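Local coordinates for orotate phosphoribosyltransferase (Aeropyrum pernix, PDB 2YZK), which joins orotate to the phosphoribosyl group of 5-phosphoribose 1-diphosphate, using magnesium, to make orotidine 5'-monophosphate in de novo pyrimidine synthesis, at the interface of chains A and B. Numbering follows the deposited sequence. Chains: chain A/B, Orotate phosphoribosyltransferase.

Contact 1: the interface of chains A and B. Residues chain A 35, 71, 74-75; chain B 70, 74, 84, 86.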
ATOM      1  N   LEU A  35       2.260  -1.542  11.386  1.00  8.90           N
ATOM      2  CA  LEU A  35       3.182  -1.785  10.276  1.00  9.39           C
ATOM      3  C   LEU A  35       4.653  -1.575  10.606  1.00  8.26           C
ATOM      4  O   LEU A  35       5.524  -2.201  10.003  1.00  9.19           O
ATOM      5  CB  LEU A  35       2.798  -0.902   9.083  1.00  9.59           C
ATOM      6  CG  LEU A  35       1.395  -1.157   8.526  1.00 10.04           C
ATOM      7  CD1 LEU A  35       1.030  -0.069   7.529  1.00 10.95           C
ATOM      8  CD2 LEU A  35       1.354  -2.533   7.868  1.00 11.08           C
ATOM      9  N   PRO A  71      -1.367  -1.577   2.397  1.00  8.61           N
ATOM     10  CA  PRO A  71      -0.237  -2.409   2.833  1.00  7.97           C
ATOM     11  C   PRO A  71      -0.704  -3.801   3.236  1.00  8.43           C
ATOM     12  O   PRO A  71      -0.047  -4.805   2.939  1.00  9.49           O
ATOM     13  CB  PRO A  71       0.326  -1.635   4.018  1.00  8.16           C
ATOM     14  CG  PRO A  71      -0.007  -0.208   3.674  1.00  8.54           C
ATOM     15  CD  PRO A  71      -1.421  -0.325   3.169  1.00  7.89           C
ATOM     16  N   ALA A  74      -1.575  -5.856   0.124  1.00  8.88           N
ATOM     17  CA  ALA A  74      -0.347  -6.237  -0.570  1.00 11.71           C
ATOM     18  C   ALA A  74       0.369  -7.374   0.154  1.00 12.37           C
ATOM     19  O   ALA A  74       0.850  -8.310  -0.479  1.00 10.89           O
ATOM     20  CB  ALA A  74       0.584  -5.028  -0.703  1.00  8.94           C
HETATM   21  N   MSE A  75       0.440  -7.290   1.479  1.00 17.43           N
HETATM   22  CA  MSE A  75       1.104  -8.325   2.257  1.00 12.23           C
HETATM   23  C   MSE A  75       0.339  -9.645   2.200  1.00 11.36           C
HETATM   24  O   MSE A  75       0.948 -10.705   2.145  1.00  9.04           O
HETATM   25  CB  MSE A  75       1.299  -7.852   3.701  1.00 13.93           C
HETATM   26  CG  MSE A  75       2.197  -6.620   3.787  1.00 17.77           C
HETATM   27 SE   MSE A  75       2.311  -5.898   5.438  1.00 28.96          SE
HETATM   28  CE  MSE A  75       3.408  -7.106   6.182  1.00 24.97           C
TER
ATOM     29  N   LEU B  70       3.780   2.101  -2.390  1.00 14.68           N
ATOM     30  CA  LEU B  70       3.370   1.447  -1.165  1.00 12.76           C
ATOM     31  C   LEU B  70       3.274  -0.070  -1.237  1.00 10.38           C
ATOM     32  O   LEU B  70       3.769  -0.755  -0.344  1.00  9.66           O
ATOM     33  CB  LEU B  70       2.060   2.053  -0.647  1.00 12.80           C
ATOM     34  CG  LEU B  70       1.671   1.654   0.788  1.00 13.13           C
ATOM     35  CD1 LEU B  70       2.870   1.750   1.728  1.00 14.67           C
ATOM     36  CD2 LEU B  70       0.547   2.560   1.267  1.00 14.07           C
ATOM     37  N   ALA B  74       5.679  -2.515   0.959  1.00  7.63           N
ATOM     38  CA  ALA B  74       5.042  -3.444   1.888  1.00 10.06           C
ATOM     39  C   ALA B  74       5.479  -4.882   1.623  1.00 10.72           C
ATOM     40  O   ALA B  74       5.749  -5.641   2.556  1.00  8.72           O
ATOM     41  CB  ALA B  74       3.514  -3.329   1.785  1.00 10.26           C
ATOM     42  N   LEU B  84       7.772  -1.628   8.366  1.00  8.87           N
ATOM     43  CA  LEU B  84       7.321  -0.843   7.224  1.00  8.94           C
ATOM     44  C   LEU B  84       6.868   0.521   7.702  1.00  9.37           C
ATOM     45  O   LEU B  84       6.354   0.661   8.808  1.00 11.44           O
ATOM     46  CB  LEU B  84       6.125  -1.513   6.542  1.00  8.83           C
ATOM     47  CG  LEU B  84       5.459  -0.675   5.445  1.00  7.79           C
ATOM     48  CD1 LEU B  84       6.373  -0.612   4.223  1.00  8.31           C
ATOM     49  CD2 LEU B  84       4.121  -1.284   5.073  1.00  8.50           C
ATOM     50  N   TYR B  86       5.599   4.628   5.847  1.00  9.40           N
ATOM     51  CA  TYR B  86       5.318   5.302   4.592  1.00  9.85           C
ATOM     52  C   TYR B  86       4.913   6.739   4.809  1.00  9.19           C
ATOM     53  O   TYR B  86       4.435   7.115   5.876  1.00  9.53           O
ATOM     54  CB  TYR B  86       4.269   4.535   3.763  1.00 10.05           C
ATOM     55  CG  TYR B  86       2.851   4.524   4.292  1.00 11.35           C
ATOM     56  CD1 TYR B  86       1.963   5.561   3.994  1.00 10.50           C
ATOM     57  CD2 TYR B  86       2.380   3.443   5.034  1.00 11.11           C
ATOM     58  CE1 TYR B  86       0.631   5.512   4.417  1.00 11.72           C
ATOM     59  CE2 TYR B  86       1.055   3.385   5.463  1.00 11.89           C
ATOM     60  CZ  TYR B  86       0.188   4.422   5.147  1.00 11.66           C
ATOM     61  OH  TYR B  86      -1.128   4.351   5.546  1.00 15.06           O
TER

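Contact 2: the interface of chains A and B. Residues chain A 45, 74-75, 78-79; chain B 74-75, 78-79.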
ATOM      1  N   LEU A  45      -1.514 -10.110  10.282  1.00  9.39           N
ATOM      2  CA  LEU A  45      -1.677 -10.831   9.031  1.00  9.16           C
ATOM      3  C   LEU A  45      -2.204 -12.238   9.268  1.00 10.43           C
ATOM      4  O   LEU A  45      -3.078 -12.707   8.538  1.00  9.35           O
ATOM      5  CB  LEU A  45      -0.351 -10.899   8.270  1.00 10.53           C
ATOM      6  CG  LEU A  45       0.098  -9.607   7.586  1.00 11.36           C
ATOM      7  CD1 LEU A  45       1.464  -9.825   6.966  1.00 12.71           C
ATOM      8  CD2 LEU A  45      -0.912  -9.195   6.516  1.00 12.47           C
ATOM      9  N   ALA A  74      -1.575  -5.856   0.124  1.00  8.88           N
ATOM     10  CA  ALA A  74      -0.347  -6.237  -0.570  1.00 11.71           C
ATOM     11  C   ALA A  74       0.369  -7.374   0.154  1.00 12.37           C
ATOM     12  O   ALA A  74       0.850  -8.310  -0.479  1.00 10.89           O
ATOM     13  CB  ALA A  74       0.584  -5.028  -0.703  1.00  8.94           C
HETATM   14  N   MSE A  75       0.440  -7.290   1.479  1.00 17.43           N
HETATM   15  CA  MSE A  75       1.104  -8.325   2.257  1.00 12.23           C
HETATM   16  C   MSE A  75       0.339  -9.645   2.200  1.00 11.36           C
HETATM   17  O   MSE A  75       0.948 -10.705   2.145  1.00  9.04           O
HETATM   18  CB  MSE A  75       1.299  -7.852   3.701  1.00 13.93           C
HETATM   19  CG  MSE A  75       2.197  -6.620   3.787  1.00 17.77           C
HETATM   20 SE   MSE A  75       2.311  -5.898   5.438  1.00 28.96          SE
HETATM   21  CE  MSE A  75       3.408  -7.106   6.182  1.00 24.97           C
ATOM     22  N   LEU A  78       0.924 -11.275  -1.240  1.00  9.75           N
ATOM     23  CA  LEU A  78       2.237 -11.914  -1.324  1.00 10.31           C
ATOM     24  C   LEU A  78       2.246 -13.237  -0.549  1.00 10.36           C
ATOM     25  O   LEU A  78       2.783 -14.242  -1.023  1.00  9.63           O
ATOM     26  CB  LEU A  78       3.326 -10.980  -0.772  1.00 11.19           C
ATOM     27  CG  LEU A  78       4.779 -11.480  -0.854  1.00 10.83           C
ATOM     28  CD1 LEU A  78       5.152 -11.780  -2.303  1.00 10.04           C
ATOM     29  CD2 LEU A  78       5.715 -10.431  -0.272  1.00 12.16           C
ATOM     30  N   ARG A  79       1.648 -13.235   0.640  1.00 11.15           N
ATOM     31  CA  ARG A  79       1.598 -14.446   1.460  1.00 11.86           C
ATOM     32  C   ARG A  79       0.839 -15.551   0.734  1.00 11.91           C
ATOM     33  O   ARG A  79       1.187 -16.727   0.836  1.00 11.82           O
ATOM     34  CB  ARG A  79       0.915 -14.163   2.807  1.00 14.58           C
ATOM     35  CG  ARG A  79       1.744 -13.351   3.807  1.00 17.94           C
ATOM     36  CD  ARG A  79       2.889 -14.176   4.391  1.00 22.62           C
ATOM     37  NE  ARG A  79       2.397 -15.307   5.172  1.00 24.72           N
ATOM     38  CZ  ARG A  79       1.854 -15.208   6.383  1.00 25.24           C
ATOM     39  NH1 ARG A  79       1.736 -14.025   6.968  1.00 27.49           N
ATOM     40  NH2 ARG A  79       1.410 -16.294   7.003  1.00 27.27           N
TER
ATOM     41  N   ALA B  74       5.679  -2.515   0.959  1.00  7.63           N
ATOM     42  CA  ALA B  74       5.042  -3.444   1.888  1.00 10.06           C
ATOM     43  C   ALA B  74       5.479  -4.882   1.623  1.00 10.72           C
ATOM     44  O   ALA B  74       5.749  -5.641   2.556  1.00  8.72           O
ATOM     45  CB  ALA B  74       3.514  -3.329   1.785  1.00 10.26           C
HETATM   46  N   MSE B  75       5.544  -5.249   0.347  1.00 14.38           N
HETATM   47  CA  MSE B  75       5.952  -6.591  -0.034  1.00  9.69           C
HETATM   48  C   MSE B  75       7.436  -6.808   0.267  1.00  9.66           C
HETATM   49  O   MSE B  75       7.827  -7.894   0.682  1.00  8.50           O
HETATM   50  CB  MSE B  75       5.642  -6.813  -1.515  1.00 11.31           C
HETATM   51  CG  MSE B  75       4.149  -6.731  -1.794  1.00 14.94           C
HETATM   52 SE   MSE B  75       3.722  -6.758  -3.554  1.00 26.66          SE
HETATM   53  CE  MSE B  75       4.089  -8.480  -3.906  1.00 22.82           C
ATOM     54  N   LEU B  78       7.844  -7.306   4.050  1.00  8.13           N
ATOM     55  CA  LEU B  78       7.433  -8.642   4.447  1.00 10.58           C
ATOM     56  C   LEU B  78       8.487  -9.679   4.079  1.00 11.72           C
ATOM     57  O   LEU B  78       8.834 -10.535   4.896  1.00 10.56           O
ATOM     58  CB  LEU B  78       6.107  -9.010   3.781  1.00 11.87           C
ATOM     59  CG  LEU B  78       5.514 -10.353   4.208  1.00 11.79           C
ATOM     60  CD1 LEU B  78       5.180 -10.297   5.690  1.00 12.03           C
ATOM     61  CD2 LEU B  78       4.262 -10.656   3.388  1.00 12.51           C
ATOM     62  N   ARG B  79       9.001  -9.604   2.856  1.00 11.33           N
ATOM     63  CA  ARG B  79      10.006 -10.569   2.420  1.00 12.57           C
ATOM     64  C   ARG B  79      11.304 -10.470   3.206  1.00 12.82           C
ATOM     65  O   ARG B  79      12.012 -11.465   3.357  1.00 13.69           O
ATOM     66  CB  ARG B  79      10.298 -10.413   0.926  1.00 15.17           C
ATOM     67  CG  ARG B  79       9.193 -10.964   0.035  1.00 19.02           C
ATOM     68  CD  ARG B  79       9.623 -11.048  -1.418  1.00 22.43           C
ATOM     69  NE  ARG B  79      10.828 -11.856  -1.589  1.00 24.81           N
ATOM     70  CZ  ARG B  79      11.366 -12.152  -2.768  1.00 25.94           C
ATOM     71  NH1 ARG B  79      10.804 -11.708  -3.882  1.00 26.62           N
ATOM     72  NH2 ARG B  79      12.468 -12.887  -2.833  1.00 27.96           N
TER

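Contact 1: the interface of chains A and B
A:Leu35 and B:Leu84 meet through both backbone and side chain at the dimer interface of this type I phosphoribosyltransferase. The polar link is a backbone hydrogen bond in which the N-H of B:Leu84 N donates to A:Leu35 O at 2.8 Å. The bond is nearly straight at the hydrogen (161°). Because main-chain atoms make this bond, both positions can keep apolar side chains for packing.

The remaining contacts are apolar. The two leucine side chains run alongside each other in the same direction, and B:Leu84 CD2 touches A:Leu35 CD2 at 4.1 Å. CG of B:Leu84 lies opposite its backbone N (chi1 172°), which carries the branched end towards A:Pro71, where B:Leu84 CD2 also reaches A:Pro71 CB at 4.0 Å. A:Pro71, in the first turn of its helix, offers a compact, rigid ring. A:Pro71 CG fits against the branched tip of B:Leu70, 3.7 Å from B:Leu70 CD2, with the two side chains crossing at a slant. B:Leu70 CD2 also lies over the centre of the B:Tyr86 ring, 4.1 Å above its plane, so one leucine methyl joins the proline ring to the tyrosine face. B:Tyr86 CE2 in turn approaches A:Leu35 CD1 at 4.0 Å.

Small size matters at B:Ala74: B:Ala74 CB lies 4.0 Å from A:Pro71 CA, and the short side chain probably lets the backbones approach closely. In A:Met75, a selenomethionine, A:Met75 CG lies 4.1 Å from B:Ala74 CB.

In the fold, A:Leu35 belongs to a loop just after the 3-10 helix 31-34, while A:Pro71, A:Ala74 and A:Met75 lie on helix 70-80. Chain B answers with its own helix 70-80 and with strand 84-87, which carries B:Leu84 and B:Tyr86.

Contact 2: the interface of chains A and B
A:Leu78 and B:Leu78 face each other across the two-fold axis, A:Leu78 CD2 lying 3.9 Å from B:Leu78 CD2. They sit on the paired copies of helix 70-80, part of the homodimer interface of this PyrE-type phosphoribosyltransferase. Leucine suits the place because its forked end can touch several groups at once.

On each leucine the two methyls take different groups, one the backbone side and the arginine stem, the other the end of the Met75 chain. CD2 of B:Leu78 lies against the backbone of the opposing helix, 3.5 Å from A:Met75 O, and also packs on A:Arg79 CG. CD1 of B:Leu78 turns instead to the selenomethionine A:Met75, meeting its terminal CE methyl at 3.7 Å. With CG opposite the backbone N (chi1 -175°), B:Leu78 sends this fork towards chain A. The twin fork of A:Leu78 places CD1 3.8 Å from B:Met75 CE, while its CD2 reaches B:Arg79 CG at 3.5 Å. An alanine in place of B:Leu78 would probably leave a gap between the helices, with the A:Met75 methyl free to shift and the A:Arg79 stem bare on that side.

Methionine's long, flexible chain suits this packing: the bend at chi3 of A:Met75 (76°) brings its end methyl against B:Leu78. B:Met75 is bent in the same sense, and B:Met75 CG lies 4.1 Å from A:Ala74 CB, the small alanine probably letting the helices draw near.

Farther out, the two arginines cross the leucines at about a right angle and use their aliphatic stems for the contact. Their distal chains differ, and the two-fold match does not extend to the guanidinium ends. From helix 38-58, A:Leu45 backs the cluster, its CD1 reaching B:Leu78 CD1 at 4.0 Å.

About 7 Å separates the centres of the C-alpha atoms of contact 1 and contact 2, which share A:Ala74, A:Met75 and B:Ala74. Both draw on helix 70-80 from each subunit, making them neighbouring stretches of one continuous surface. Contact 1 extends it to the loop at A:Leu35 and strand 84-87 of chain B, while contact 2 follows the paired helices to their later turns and adds helix 38-58. The two-fold symmetry repeats these contacts with the chains exchanged. Together they help hold the homodimer, whose subunits are predicted to share the 5-phosphoribose 1-diphosphate site.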